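PDB 6K2E: CRISPR/cas2 protein from Pyrococcus horikoshii OT3, which probably acts in CRISPR-Cas adaptive immunity as a Cas2-family protein that handles nucleic acid, with RNA binding suggested for it. Local coordinates for residues 4-9 and 62-67; 25-30 and 46-51; 31-36 and 79-84. All coordinates share one frame; numbering follows the deposited sequence.

In the fold
From the N terminus, strand 3-11 is an inner strand of the sheet and leads to helix 17-27. Contact 2 joins segment 25-30, the helix end and the start of strand 29-32, to helix 42-55, closing a short loop around the hairpin of strands 29-32 and 35-41. Contact 1 closes the larger loop that holds contact 2 entirely, bringing strand 61-67 back beside strand 3-11; L28 of contact 2 packs on V6 and V8 of contact 1. Contact 3 starts at the hairpin turn, 31-36, and reaches past both to the C-terminal segment 79-84, so along the chain it crosses contacts 1 and 2. Contacts 1 and 3 also touch the second subunit.

Contact 1: residues 4-9 and 62-67; sequences MYVIVV and VLIYIF
V62 opens the pairing at the V9 end of segment 4-9, its CG1, anti to the backbone N, meeting V8 CG1 obliquely at 3.7 Å. L63 faces V9 in a hydrogen-bonded antiparallel pair: L63 N gives a bond of 2.6 Å to V9 O, and V9 N returns one to L63 O, both donors in the carbonyl plane. I64 comes next on the opposite face, side by side with V8, both its CG1 and its CG2 touching V8 CG2 while CG2 also reaches V6 CG1. Y65 pairs with I7; its N-H points almost straight (173°) at I7 O, 2.9 Å away, and the same oxygen lies at the edge of the Y65 ring, in its plane. The phenol ends on E37 of the second subunit. I66 lies alongside V6, CG1 to CG1 at 4.0 Å, and sets its CG2 against M4 CG. F67 ends the ladder with the largest contact. Its N bonds Y5 O at 2.7 Å, nearly along the C=O axis, and with CG beside the backbone N (chi1 -53°) the ring turns back along the strand, so that CE1 meets I7 CD1 and CG1, each at 3.7 Å. This is the antiparallel pairing of β1 and β4 in the ferredoxin-like fold of Cas2. L45 of helix 42-55 packs on M4, I64 and I66, strand 35-41 flanks the other edge of 4-9, and the outer edge of 62-67 pairs with a strand of the second subunit, extending the sheet.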
loop_
_atom_site.group_PDB
_atom_site.type_symbol
_atom_site.label_atom_id
_atom_site.label_comp_id
_atom_site.label_asym_id
_atom_site.label_seq_id
_atom_site.Cartn_x
_atom_site.Cartn_y
_atom_site.Cartn_z
ATOM N N MET A 4 -10.046 -9.711 10.238
ATOM C CA MET A 4 -9.698 -9.196 8.922
ATOM C C MET A 4 -8.189 -9.042 8.827
ATOM O O MET A 4 -7.481 -9.060 9.834
ATOM C CB MET A 4 -10.355 -7.840 8.618
ATOM C CG MET A 4 -11.823 -7.896 8.200
ATOM S SD MET A 4 -12.929 -7.699 9.580
ATOM C CE MET A 4 -12.157 -6.268 10.341
ATOM N N TYR A 5 -7.695 -8.951 7.597
ATOM C CA TYR A 5 -6.315 -8.554 7.340
ATOM C C TYR A 5 -6.289 -7.152 6.736
ATOM O O TYR A 5 -7.120 -6.829 5.885
ATOM C CB TYR A 5 -5.621 -9.557 6.408
ATOM C CG TYR A 5 -4.118 -9.495 6.475
ATOM C CD1 TYR A 5 -3.380 -8.691 5.594
ATOM C CD2 TYR A 5 -3.431 -10.220 7.420
ATOM C CE1 TYR A 5 -1.993 -8.628 5.675
ATOM C CE2 TYR A 5 -2.045 -10.172 7.496
ATOM C CZ TYR A 5 -1.340 -9.374 6.638
ATOM O OH TYR A 5 0.021 -9.349 6.753
ATOM N N VAL A 6 -5.321 -6.322 7.147
ATOM C CA VAL A 6 -5.250 -4.958 6.627
ATOM C C VAL A 6 -3.861 -4.653 6.080
ATOM O O VAL A 6 -2.858 -5.196 6.546
ATOM C CB VAL A 6 -5.644 -3.885 7.669
ATOM C CG1 VAL A 6 -7.137 -3.907 7.916
ATOM C CG2 VAL A 6 -4.885 -4.075 8.946
ATOM N N ILE A 7 -3.815 -3.776 5.073
ATOM C CA ILE A 7 -2.580 -3.170 4.571
ATOM C C ILE A 7 -2.778 -1.667 4.640
ATOM O O ILE A 7 -3.762 -1.149 4.102
ATOM C CB ILE A 7 -2.239 -3.580 3.126
ATOM C CG1 ILE A 7 -2.038 -5.073 2.981
ATOM C CG2 ILE A 7 -0.956 -2.901 2.656
ATOM C CD1 ILE A 7 -1.880 -5.472 1.518
ATOM N N VAL A 8 -1.892 -0.981 5.350
ATOM C CA VAL A 8 -2.011 0.448 5.636
ATOM C C VAL A 8 -0.853 1.187 4.982
ATOM O O VAL A 8 0.314 0.870 5.236
ATOM C CB VAL A 8 -2.057 0.736 7.145
ATOM C CG1 VAL A 8 -1.854 2.202 7.415
ATOM C CG2 VAL A 8 -3.385 0.274 7.718
ATOM N N VAL A 9 -1.174 2.147 4.118
ATOM C CA VAL A 9 -0.189 3.052 3.535
ATOM C C VAL A 9 -0.550 4.461 3.973
ATOM O O VAL A 9 -1.668 4.920 3.705
ATOM C CB VAL A 9 -0.152 2.958 2.001
ATOM C CG1 VAL A 9 1.103 3.563 1.491
ATOM C CG2 VAL A 9 -0.283 1.511 1.524
ATOM N N VAL A 62 -4.269 8.516 5.029
ATOM C CA VAL A 62 -3.948 7.133 5.393
ATOM C C VAL A 62 -4.867 6.204 4.603
ATOM O O VAL A 62 -6.098 6.317 4.695
ATOM C CB VAL A 62 -4.085 6.843 6.906
ATOM C CG1 VAL A 62 -3.580 5.455 7.190
ATOM C CG2 VAL A 62 -3.333 7.845 7.791
ATOM N N LEU A 63 -4.276 5.311 3.812
ATOM C CA LEU A 63 -5.034 4.289 3.089
ATOM C C LEU A 63 -5.116 2.989 3.885
ATOM O O LEU A 63 -4.090 2.393 4.206
ATOM C CB LEU A 63 -4.379 3.983 1.749
ATOM C CG LEU A 63 -4.305 5.074 0.704
ATOM C CD1 LEU A 63 -3.848 4.456 -0.593
ATOM C CD2 LEU A 63 -5.674 5.702 0.571
ATOM N N ILE A 64 -6.327 2.503 4.131
ATOM C CA ILE A 64 -6.522 1.243 4.849
ATOM C C ILE A 64 -7.267 0.286 3.930
ATOM O O ILE A 64 -8.445 0.502 3.623
ATOM C CB ILE A 64 -7.272 1.429 6.173
ATOM C CG1 ILE A 64 -6.596 2.530 7.010
ATOM C CG2 ILE A 64 -7.346 0.075 6.914
ATOM C CD1 ILE A 64 -7.292 2.857 8.298
ATOM N N TYR A 65 -6.570 -0.747 3.467
ATOM C CA TYR A 65 -7.134 -1.798 2.624
ATOM C C TYR A 65 -7.547 -2.973 3.515
ATOM O O TYR A 65 -6.691 -3.628 4.106
ATOM C CB TYR A 65 -6.101 -2.258 1.584
ATOM C CG TYR A 65 -5.808 -1.267 0.483
ATOM C CD1 TYR A 65 -6.541 -1.278 -0.709
ATOM C CD2 TYR A 65 -4.813 -0.300 0.631
ATOM C CE1 TYR A 65 -6.285 -0.366 -1.728
ATOM C CE2 TYR A 65 -4.559 0.629 -0.385
ATOM C CZ TYR A 65 -5.297 0.582 -1.553
ATOM O OH TYR A 65 -5.041 1.490 -2.539
ATOM N N ILE A 66 -8.836 -3.275 3.576
ATOM C CA ILE A 66 -9.369 -4.294 4.486
ATOM C C ILE A 66 -9.731 -5.557 3.699
ATOM O O ILE A 66 -10.587 -5.511 2.805
ATOM C CB ILE A 66 -10.590 -3.764 5.254
ATOM C CG1 ILE A 66 -10.242 -2.434 5.940
ATOM C CG2 ILE A 66 -11.041 -4.788 6.263
ATOM C CD1 ILE A 66 -11.165 -1.298 5.616
ATOM N N PHE A 67 -9.120 -6.697 4.062
ATOM C CA PHE A 67 -9.259 -7.993 3.384
ATOM C C PHE A 67 -9.914 -9.028 4.298
ATOM O O PHE A 67 -9.759 -8.966 5.526
ATOM C CB PHE A 67 -7.898 -8.550 2.929
ATOM C CG PHE A 67 -7.118 -7.599 2.102
ATOM C CD1 PHE A 67 -6.207 -6.717 2.694
ATOM C CD2 PHE A 67 -7.295 -7.564 0.735
ATOM C CE1 PHE A 67 -5.498 -5.816 1.932
ATOM C CE2 PHE A 67 -6.599 -6.647 -0.031
ATOM C CZ PHE A 67 -5.682 -5.788 0.569
#

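Contact 2: residues 25-30 and 46-51; sequences KTYLFW and YELEMR
Y27 holds its CG on the side of the backbone N, anti to C (chi1 -63°), and its torsions lay the ring against helix 46-51 so that L48 CB lies over the ring centre, 4.0 Å from the Y27 centroid and 3° off the normal, a CH-pi contact. L48 has CG anti to its own backbone N (chi1 170°), and the two side chains run antiparallel alongside one another. That torsion places both branches of the leucine: L48 CD1 comes to 3.6 Å from Y27 CD1, and L48 CD2 is 4.0 Å from L28 CD1, carrying the apolar contact toward the sheet. At its far end the phenol is gripped twice. Y27 OH donates to E47 OE1 at 2.7 Å, meeting from above its plane a carboxylate that is turned steeply against the ring. R51, its chain kinked ahead of the guanidinium, brings NH1 to Y27 OH at 2.8 Å, with the oxygen close to the guanidinium plane. One hydroxyl thus gives to an acid and accepts from a base one helical turn further on, which fixes where the ring lies and probably strengthens both bonds through the opposite charges. The polar trio lies toward the surface and the leucines underneath are buried: L48 packs also on L23 and L24, and L28 on V6, V8, F36 and L40. The arrangement is that of the two helices, 17-27 and 42-55, lying on the same face of the sheet in the ferredoxin-like β-α-β-β-α-β fold of Cas2.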
loop_
_atom_site.group_PDB
_atom_site.type_symbol
_atom_site.label_atom_id
_atom_site.label_comp_id
_atom_site.label_asym_id
_atom_site.label_seq_id
_atom_site.Cartn_x
_atom_site.Cartn_y
_atom_site.Cartn_z
ATOM N N LYS A 25 2.575 0.967 14.820
ATOM C CA LYS A 25 3.413 -0.136 15.297
ATOM C C LYS A 25 2.817 -0.834 16.521
ATOM O O LYS A 25 3.122 -2.004 16.770
ATOM C CB LYS A 25 4.843 0.358 15.591
ATOM C CG LYS A 25 5.911 -0.754 15.937
ATOM C CD LYS A 25 7.037 -0.963 14.863
ATOM C CE LYS A 25 7.690 -2.388 14.941
ATOM N NZ LYS A 25 7.103 -3.466 14.035
ATOM N N THR A 26 1.944 -0.156 17.269
ATOM C CA THR A 26 1.184 -0.821 18.323
ATOM C C THR A 26 0.262 -1.914 17.764
ATOM O O THR A 26 0.124 -2.971 18.387
ATOM C CB THR A 26 0.429 0.201 19.198
ATOM O OG1 THR A 26 -0.399 1.041 18.400
ATOM C CG2 THR A 26 1.435 1.057 19.900
ATOM N N TYR A 27 -0.397 -1.676 16.615
ATOM C CA TYR A 27 -1.368 -2.651 16.123
ATOM C C TYR A 27 -0.805 -3.580 15.068
ATOM O O TYR A 27 -1.294 -4.706 14.953
ATOM C CB TYR A 27 -2.598 -1.965 15.520
ATOM C CG TYR A 27 -3.413 -1.130 16.468
ATOM C CD1 TYR A 27 -3.022 0.167 16.768
ATOM C CD2 TYR A 27 -4.575 -1.627 17.060
ATOM C CE1 TYR A 27 -3.745 0.952 17.625
ATOM C CE2 TYR A 27 -5.316 -0.841 17.934
ATOM C CZ TYR A 27 -4.881 0.453 18.208
ATOM O OH TYR A 27 -5.555 1.292 19.056
ATOM N N LEU A 28 0.166 -3.145 14.261
ATOM C CA LEU A 28 0.471 -3.845 13.016
ATOM C C LEU A 28 1.964 -4.091 12.871
ATOM O O LEU A 28 2.791 -3.522 13.581
ATOM C CB LEU A 28 -0.056 -3.058 11.801
ATOM C CG LEU A 28 -1.589 -2.982 11.706
ATOM C CD1 LEU A 28 -2.083 -1.971 10.681
ATOM C CD2 LEU A 28 -2.127 -4.363 11.416
ATOM N N PHE A 29 2.292 -4.902 11.877
ATOM C CA PHE A 29 3.662 -5.281 11.562
ATOM C C PHE A 29 4.208 -4.270 10.571
ATOM O O PHE A 29 3.612 -4.030 9.520
ATOM C CB PHE A 29 3.690 -6.716 11.006
ATOM C CG PHE A 29 4.934 -7.081 10.215
ATOM C CD1 PHE A 29 4.912 -7.082 8.802
ATOM C CD2 PHE A 29 6.105 -7.497 10.864
ATOM C CE1 PHE A 29 6.050 -7.442 8.058
ATOM C CE2 PHE A 29 7.253 -7.863 10.123
ATOM C CZ PHE A 29 7.224 -7.832 8.724
ATOM N N TRP A 30 5.326 -3.665 10.913
ATOM C CA TRP A 30 5.990 -2.741 10.004
ATOM C C TRP A 30 6.643 -3.509 8.865
ATOM O O TRP A 30 7.593 -4.271 9.085
ATOM C CB TRP A 30 7.016 -1.929 10.775
ATOM C CG TRP A 30 7.609 -0.873 9.992
ATOM C CD1 TRP A 30 7.062 -0.245 8.921
ATOM C CD2 TRP A 30 8.876 -0.296 10.201
ATOM N NE1 TRP A 30 7.908 0.698 8.441
ATOM C CE2 TRP A 30 9.039 0.692 9.213
ATOM C CE3 TRP A 30 9.899 -0.504 11.135
ATOM C CZ2 TRP A 30 10.183 1.470 9.134
ATOM C CZ3 TRP A 30 11.048 0.280 11.046
ATOM C CH2 TRP A 30 11.175 1.247 10.057
ATOM N N TYR A 46 -11.381 -0.515 14.268
ATOM C CA TYR A 46 -12.094 0.720 14.573
ATOM C C TYR A 46 -11.341 1.576 15.586
ATOM O O TYR A 46 -11.451 2.808 15.540
ATOM C CB TYR A 46 -13.500 0.414 15.076
ATOM C CG TYR A 46 -14.542 0.284 13.981
ATOM C CD1 TYR A 46 -15.104 1.404 13.390
ATOM C CD2 TYR A 46 -14.972 -0.974 13.546
ATOM C CE1 TYR A 46 -16.063 1.277 12.388
ATOM C CE2 TYR A 46 -15.926 -1.115 12.558
ATOM C CZ TYR A 46 -16.473 0.010 11.979
ATOM O OH TYR A 46 -17.425 -0.133 10.986
ATOM N N GLU A 47 -10.581 0.956 16.503
ATOM C CA GLU A 47 -9.812 1.749 17.463
ATOM C C GLU A 47 -8.638 2.452 16.792
ATOM O O GLU A 47 -8.381 3.636 17.056
ATOM C CB GLU A 47 -9.324 0.860 18.610
ATOM C CG GLU A 47 -8.817 1.603 19.856
ATOM C CD GLU A 47 -8.276 0.645 20.924
ATOM O OE1 GLU A 47 -7.322 -0.104 20.627
ATOM O OE2 GLU A 47 -8.820 0.615 22.053
ATOM N N LEU A 48 -7.953 1.742 15.892
ATOM C CA LEU A 48 -6.837 2.298 15.142
ATOM C C LEU A 48 -7.284 3.444 14.257
ATOM O O LEU A 48 -6.618 4.485 14.198
ATOM C CB LEU A 48 -6.208 1.201 14.295
ATOM C CG LEU A 48 -5.186 1.649 13.265
ATOM C CD1 LEU A 48 -3.973 2.285 13.953
ATOM C CD2 LEU A 48 -4.783 0.464 12.441
ATOM N N GLU A 49 -8.425 3.273 13.581
ATOM C CA GLU A 49 -8.933 4.296 12.678
ATOM C C GLU A 49 -9.345 5.545 13.431
ATOM O O GLU A 49 -9.116 6.661 12.955
ATOM C CB GLU A 49 -10.110 3.741 11.899
ATOM C CG GLU A 49 -10.480 4.583 10.729
ATOM C CD GLU A 49 -11.623 5.476 11.037
ATOM O OE1 GLU A 49 -12.258 5.259 12.086
ATOM O OE2 GLU A 49 -11.862 6.406 10.252
ATOM N N MET A 50 -9.945 5.372 14.612
ATOM C CA MET A 50 -10.315 6.509 15.446
ATOM C C MET A 50 -9.074 7.242 15.947
ATOM O O MET A 50 -9.041 8.475 15.973
ATOM C CB MET A 50 -11.189 6.043 16.617
ATOM C CG MET A 50 -11.653 7.167 17.571
ATOM S SD MET A 50 -10.640 7.333 19.072
ATOM C CE MET A 50 -11.827 7.920 20.285
ATOM N N ARG A 51 -8.053 6.503 16.362
ATOM C CA ARG A 51 -6.846 7.166 16.823
ATOM C C ARG A 51 -6.075 7.796 15.660
ATOM O O ARG A 51 -5.490 8.875 15.827
ATOM C CB ARG A 51 -5.994 6.171 17.618
ATOM C CG ARG A 51 -6.577 5.888 19.008
ATOM C CD ARG A 51 -5.929 4.698 19.706
ATOM N NE ARG A 51 -4.717 5.101 20.414
ATOM C CZ ARG A 51 -3.798 4.254 20.872
ATOM N NH1 ARG A 51 -3.956 2.945 20.707
ATOM N NH2 ARG A 51 -2.711 4.714 21.481
#

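Contact 3: residues 31-36 and 79-84; sequences RQNSVF and RDKSPV
The most extensive packing is between Q32 and K81. Stretched out past its CG, the Q32 chain lies square across K81, and Q32 CG rests 3.6 Å from K81 CD. Its amide end reaches on to the backbone of R79 and K81, and L63 of the second subunit packs on the same residue, helping to bury it. R31 and S82 form a less intimate but still inner part: R31 is folded back at chi2 and chi3 (61° and 74°), and its NH1 lies 3.6 Å from S82 OG, while its NE is in a salt bridge with E37. The loose side is the exposed one, at D80 and the tip of K81, whose chain bends at chi2 and chi4 and carries NZ toward the end of N33. Segment 79-84 has its own brace, S82 N donating to D80 OD1 at 3.1 Å from above the carboxylate plane, an Asx turn that presents K81 and S82 to the hairpin. In the hairpin, R31 and Q32 both face V35, a classic beta bulge. A bulged hairpin and an Asx turn thus meet where the segment after strand 73-78 passes strand 29-32, outermost in this chain's ferredoxin-like Cas2 sheet.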
loop_
_atom_site.group_PDB
_atom_site.type_symbol
_atom_site.label_atom_id
_atom_site.label_comp_id
_atom_site.label_asym_id
_atom_site.label_seq_id
_atom_site.Cartn_x
_atom_site.Cartn_y
_atom_site.Cartn_z
ATOM N N ARG A 31 6.114 -3.335 7.654
ATOM C CA ARG A 31 6.692 -3.975 6.476
ATOM C C ARG A 31 7.908 -3.208 5.981
ATOM O O ARG A 31 9.042 -3.693 6.050
ATOM C CB ARG A 31 5.629 -4.076 5.368
ATOM C CG ARG A 31 6.115 -4.452 3.968
ATOM C CD ARG A 31 6.761 -5.811 3.966
ATOM N NE ARG A 31 5.782 -6.876 4.087
ATOM C CZ ARG A 31 6.097 -8.155 4.221
ATOM N NH1 ARG A 31 7.372 -8.521 4.258
ATOM N NH2 ARG A 31 5.135 -9.062 4.306
ATOM N N GLN A 32 7.678 -1.991 5.509
ATOM C CA GLN A 32 8.703 -1.107 5.010
ATOM C C GLN A 32 8.097 0.291 5.075
ATOM O O GLN A 32 6.946 0.433 5.431
ATOM C CB GLN A 32 9.082 -1.526 3.585
ATOM C CG GLN A 32 10.486 -1.342 3.238
ATOM C CD GLN A 32 10.867 -2.084 2.001
ATOM O OE1 GLN A 32 11.248 -1.475 1.006
ATOM N NE2 GLN A 32 10.759 -3.419 2.041
ATOM N N ASN A 33 8.790 1.227 4.424
ATOM C CA ASN A 33 8.873 2.649 4.738
ATOM C C ASN A 33 7.641 3.268 5.395
ATOM O O ASN A 33 7.686 3.771 6.527
ATOM C CB ASN A 33 9.158 3.394 3.424
ATOM C CG ASN A 33 10.198 2.683 2.554
ATOM O OD1 ASN A 33 9.850 1.841 1.725
ATOM N ND2 ASN A 33 11.474 3.013 2.744
ATOM N N SER A 34 6.511 3.147 4.738
ATOM C CA SER A 34 5.293 3.716 5.285
ATOM C C SER A 34 4.127 2.740 5.115
ATOM O O SER A 34 2.957 3.146 5.108
ATOM C CB SER A 34 5.047 5.080 4.641
ATOM O OG SER A 34 3.676 5.364 4.520
ATOM N N VAL A 35 4.447 1.447 5.029
ATOM C CA VAL A 35 3.490 0.369 4.819
ATOM C C VAL A 35 3.482 -0.512 6.066
ATOM O O VAL A 35 4.542 -0.949 6.534
ATOM C CB VAL A 35 3.826 -0.454 3.568
ATOM C CG1 VAL A 35 2.860 -1.639 3.452
ATOM C CG2 VAL A 35 3.759 0.440 2.321
ATOM N N PHE A 36 2.299 -0.697 6.645
ATOM C CA PHE A 36 2.078 -1.603 7.761
ATOM C C PHE A 36 1.047 -2.658 7.376
ATOM O O PHE A 36 0.114 -2.387 6.612
ATOM C CB PHE A 36 1.578 -0.852 8.985
ATOM C CG PHE A 36 2.639 -0.089 9.716
ATOM C CD1 PHE A 36 3.057 1.158 9.267
ATOM C CD2 PHE A 36 3.202 -0.609 10.873
ATOM C CE1 PHE A 36 4.041 1.861 9.961
ATOM C CE2 PHE A 36 4.179 0.083 11.559
ATOM C CZ PHE A 36 4.601 1.307 11.109
ATOM N N ARG A 79 15.054 -2.448 -3.089
ATOM C CA ARG A 79 15.552 -2.789 -1.760
ATOM C C ARG A 79 14.463 -3.446 -0.920
ATOM O O ARG A 79 13.370 -2.895 -0.757
ATOM C CB ARG A 79 16.094 -1.536 -1.058
ATOM C CG ARG A 79 16.442 -1.738 0.415
ATOM C CD ARG A 79 17.914 -2.176 0.676
ATOM N NE ARG A 79 18.353 -1.780 2.024
ATOM C CZ ARG A 79 18.611 -2.607 3.047
ATOM N NH1 ARG A 79 18.490 -3.933 2.939
ATOM N NH2 ARG A 79 18.988 -2.090 4.210
ATOM N N ASP A 80 14.770 -4.630 -0.390
ATOM C CA ASP A 80 13.927 -5.303 0.594
ATOM C C ASP A 80 14.556 -5.129 1.967
ATOM O O ASP A 80 15.547 -5.787 2.285
ATOM C CB ASP A 80 13.790 -6.785 0.264
ATOM C CG ASP A 80 12.542 -7.405 0.850
ATOM O OD1 ASP A 80 12.076 -6.943 1.910
ATOM O OD2 ASP A 80 12.023 -8.373 0.249
ATOM N N LYS A 81 13.973 -4.247 2.776
ATOM C CA LYS A 81 14.422 -4.003 4.144
ATOM C C LYS A 81 14.032 -5.124 5.109
ATOM O O LYS A 81 14.513 -5.141 6.243
ATOM C CB LYS A 81 13.929 -2.639 4.614
ATOM C CG LYS A 81 14.748 -1.493 4.019
ATOM C CD LYS A 81 13.906 -0.333 3.470
ATOM C CE LYS A 81 14.732 0.789 2.854
ATOM N NZ LYS A 81 14.414 2.135 3.434
ATOM N N SER A 82 13.135 -6.017 4.717
ATOM C CA SER A 82 12.671 -7.092 5.592
ATOM C C SER A 82 13.715 -8.224 5.622
ATOM O O SER A 82 14.174 -8.663 4.567
ATOM C CB SER A 82 11.326 -7.636 5.101
ATOM O OG SER A 82 10.246 -6.812 5.534
ATOM N N PRO A 83 14.061 -8.713 6.823
ATOM C CA PRO A 83 15.177 -9.683 6.893
ATOM C C PRO A 83 14.768 -11.048 6.385
ATOM O O PRO A 83 13.613 -11.461 6.492
ATOM C CB PRO A 83 15.505 -9.728 8.396
ATOM C CG PRO A 83 14.823 -8.506 9.003
ATOM C CD PRO A 83 13.624 -8.256 8.143
ATOM N N VAL A 84 15.755 -11.759 5.838
ATOM C CA VAL A 84 15.535 -13.063 5.223
ATOM C C VAL A 84 15.767 -14.134 6.274
ATOM O O VAL A 84 16.809 -14.143 6.940
ATOM C CB VAL A 84 16.470 -13.263 4.015
ATOM C CG1 VAL A 84 16.589 -14.745 3.617
ATOM C CG2 VAL A 84 15.998 -12.428 2.839
#